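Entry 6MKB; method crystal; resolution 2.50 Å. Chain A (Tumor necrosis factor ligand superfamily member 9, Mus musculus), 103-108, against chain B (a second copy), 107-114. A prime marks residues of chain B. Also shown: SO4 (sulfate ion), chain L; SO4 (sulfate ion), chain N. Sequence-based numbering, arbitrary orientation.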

# COMPACT_ATOMS: atom_id res chain seq x y z
N VAL A 103 5.69 -7.13 8.95
CA VAL A 103 4.56 -7.20 9.86
C VAL A 103 5.07 -7.78 11.17
O VAL A 103 5.60 -8.89 11.19
N GLU A 104 4.91 -7.04 12.25
CA GLU A 104 5.27 -7.50 13.57
C GLU A 104 4.07 -8.17 14.22
O GLU A 104 2.97 -7.63 14.20
N LEU A 105 4.30 -9.36 14.79
CA LEU A 105 3.27 -10.10 15.47
C LEU A 105 3.53 -10.06 16.94
O LEU A 105 4.62 -10.40 17.39
N PHE A 106 2.54 -9.63 17.68
CA PHE A 106 2.59 -9.51 19.14
C PHE A 106 1.71 -10.59 19.77
O PHE A 106 0.93 -11.22 19.06
N PRO A 107 1.86 -10.87 21.08
CA PRO A 107 1.01 -11.90 21.71
C PRO A 107 -0.42 -11.35 21.93
O PRO A 107 -0.81 -11.01 23.05
N CYS A 108 -1.18 -11.24 20.82
CA CYS A 108 -2.55 -10.74 20.71
C CYS A 108 -3.52 -11.92 20.65
O CYS A 108 -3.40 -12.77 19.76
N PRO B 107 -3.59 -2.10 23.62
CA PRO B 107 -2.44 -2.26 24.54
C PRO B 107 -1.43 -3.35 24.15
O PRO B 107 -0.23 -3.21 24.38
N CYS B 108 -1.94 -4.41 23.55
CA CYS B 108 -1.24 -5.57 23.04
C CYS B 108 -0.04 -5.18 22.16
O CYS B 108 1.08 -5.63 22.40
N SER B 109 -0.29 -4.37 21.13
CA SER B 109 0.66 -4.03 20.09
C SER B 109 0.98 -2.53 20.03
O SER B 109 1.71 -2.08 19.13
N MET B 110 0.45 -1.74 20.98
CA MET B 110 0.69 -0.30 21.03
C MET B 110 2.14 0.03 21.37
O MET B 110 2.69 -0.61 22.26
N GLU B 111 2.76 1.04 20.69
CA GLU B 111 4.14 1.53 20.91
C GLU B 111 4.24 3.04 20.74
O GLU B 111 3.38 3.66 20.12
N ASN B 112 5.29 3.65 21.28
CA ASN B 112 5.59 5.09 21.16
C ASN B 112 6.47 5.24 19.92
O ASN B 112 7.64 5.60 20.02
N LYS B 113 5.94 4.89 18.77
CA LYS B 113 6.72 4.79 17.56
C LYS B 113 5.86 5.20 16.36
O LYS B 113 4.64 5.22 16.46
N LEU B 114 6.50 5.60 15.24
CA LEU B 114 5.84 5.99 14.00
C LEU B 114 5.05 4.82 13.46
O LEU B 114 5.52 3.68 13.50

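The two copies are joined covalently: Cys108 SG lies 2.0 Å from Cys108′ SG, a disulfide between the same cysteine of each chain. Equal numbering does not bring equal geometry. Cys108 leaves its backbone sideways with chi1 in m (-81°), whereas Cys108′ points its CA-to-CB bond toward chain A with chi1 in t (-178°). The CA atoms stand 5.8 Å apart, and the disulfide torsion of -133° is well beyond the roughly 90° magnitude that such bonds prefer, so the link looks twisted. On the chain A side, a backbone hydrogen bond from Cys108 N to Phe106 O, 2.7 Å, holds a tight turn around Pro107. Pro107 contributes mainly through its backbone, its O lying 3.4 Å from Cys108′ SG.

Next to the covalent link sits the main packing element of chain A, Phe106. It points toward chain B in the m rotamer, with chi2 at 83°, and lays one ring face against Ser109′. Ser109′ CB is 3.8 Å from the ring centroid, only 29° off the ring normal, which makes a CH-pi contact; the closest pair is Phe106 CD1 to Ser109′ CB at 3.4 Å. Ser109′ itself leaves its backbone sideways with chi1 in p, and meets the ring through its methylene. Near the plane of the ring, at its edge, Glu111′ OE2 approaches Phe106 CE2 at 4.1 Å, where the ring's hydrogens offer a mildly positive rim to a carboxylate. At the base of the side chain, Phe106 CB is 4.2 Å from Cys108′ SG, tying the aromatic packing to the disulfide.

Farther along, charge takes over. Glu104, Glu111′ and Lys113′ all point toward the opposing stretch. Lys113′ NZ makes a hydrogen-bonded salt bridge to Glu111′ OE1 at 2.8 Å within its own chain, and across the contact a longer salt bridge, without a hydrogen bond, to Glu104 OE2 at 3.6 Å. The lysine thus serves two carboxylates that would otherwise simply repel, since Glu104 OE1 and Glu111′ OE2 are 4.3 Å apart. Glu104 has an off-well chi1 of -96°; Glu111′ is m, and Lys113′ is t at chi1. Leu105 and Met110′ point away.

No hydrogen bond crosses between the stretches. Two sulfates, probably from the crystallisation liquor, each accept a hydrogen bond from a chain B backbone amide: Cys108′ N to O2 of the chain L sulfate and Asn112′ N to O1 of the chain N sulfate, both 2.8 Å. The rule to read here is a covalent pin, one aromatic face beside it, and a shared lysine beyond.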

# COMPACT_ATOMS: atom_id res chain seq x y z
CB VAL A 103 3.37 -8.03 9.28
CG1 VAL A 103 2.21 -8.13 10.27
CG2 VAL A 103 2.90 -7.46 7.97
CB GLU A 104 5.74 -6.32 14.42
CG GLU A 104 7.23 -6.14 14.45
CD GLU A 104 7.60 -4.97 15.34
OE1 GLU A 104 7.36 -5.04 16.57
OE2 GLU A 104 8.12 -3.97 14.80
CB LEU A 105 3.15 -11.55 14.95
CG LEU A 105 2.69 -11.69 13.50
CD1 LEU A 105 2.79 -13.10 13.08
CD2 LEU A 105 1.24 -11.25 13.29
CB PHE A 106 2.14 -8.09 19.55
CG PHE A 106 2.88 -6.96 18.87
CD1 PHE A 106 2.51 -6.52 17.60
CD2 PHE A 106 3.98 -6.36 19.48
CE1 PHE A 106 3.19 -5.47 16.98
CE2 PHE A 106 4.68 -5.32 18.84
CZ PHE A 106 4.26 -4.85 17.62
CB PRO A 107 1.76 -12.21 23.01
CG PRO A 107 3.08 -11.43 22.94
CD PRO A 107 2.79 -10.28 22.06
CB CYS A 108 -2.69 -9.84 19.47
SG CYS A 108 -2.11 -8.13 19.68
CB PRO B 107 -3.12 -2.61 25.86
CG PRO B 107 -4.38 -1.84 25.79
CD PRO B 107 -4.85 -1.96 24.38
CB CYS B 108 -2.22 -6.44 22.26
SG CYS B 108 -1.49 -7.96 21.61
CB SER B 109 0.09 -4.49 18.76
OG SER B 109 -1.24 -3.99 18.63
CB MET B 110 -0.21 0.33 22.09
CG MET B 110 -1.45 0.96 21.53
SD MET B 110 -2.67 1.15 22.86
CE MET B 110 -1.96 2.41 23.75
CB GLU B 111 5.13 0.86 19.94
CG GLU B 111 5.31 -0.64 20.11
CD GLU B 111 6.32 -1.28 19.18
OE1 GLU B 111 6.29 -0.99 17.96
OE2 GLU B 111 7.13 -2.10 19.67
CB ASN B 112 6.32 5.55 22.43
CG ASN B 112 6.45 7.04 22.62
OD1 ASN B 112 6.78 7.49 23.73
ND2 ASN B 112 6.24 7.85 21.58
CB LYS B 113 7.20 3.31 17.47
CG LYS B 113 8.37 3.03 16.54
CD LYS B 113 8.32 1.61 15.97
CE LYS B 113 9.02 0.58 16.82
NZ LYS B 113 8.64 -0.81 16.43
CB LEU B 114 6.88 6.49 12.94
CG LEU B 114 6.40 6.64 11.45
CD1 LEU B 114 5.56 7.91 11.23
CD2 LEU B 114 7.59 6.57 10.47
S SO4 L . -5.44 -6.22 24.12
O1 SO4 L . -6.71 -6.35 23.36
O2 SO4 L . -4.65 -5.10 23.60
O3 SO4 L . -5.72 -6.00 25.55
O4 SO4 L . -4.69 -7.48 23.98
S SO4 N . 7.72 2.16 23.87
O1 SO4 N . 7.46 2.31 22.42
O2 SO4 N . 6.84 3.05 24.66
O3 SO4 N . 9.14 2.51 24.17
O4 SO4 N . 7.46 0.75 24.24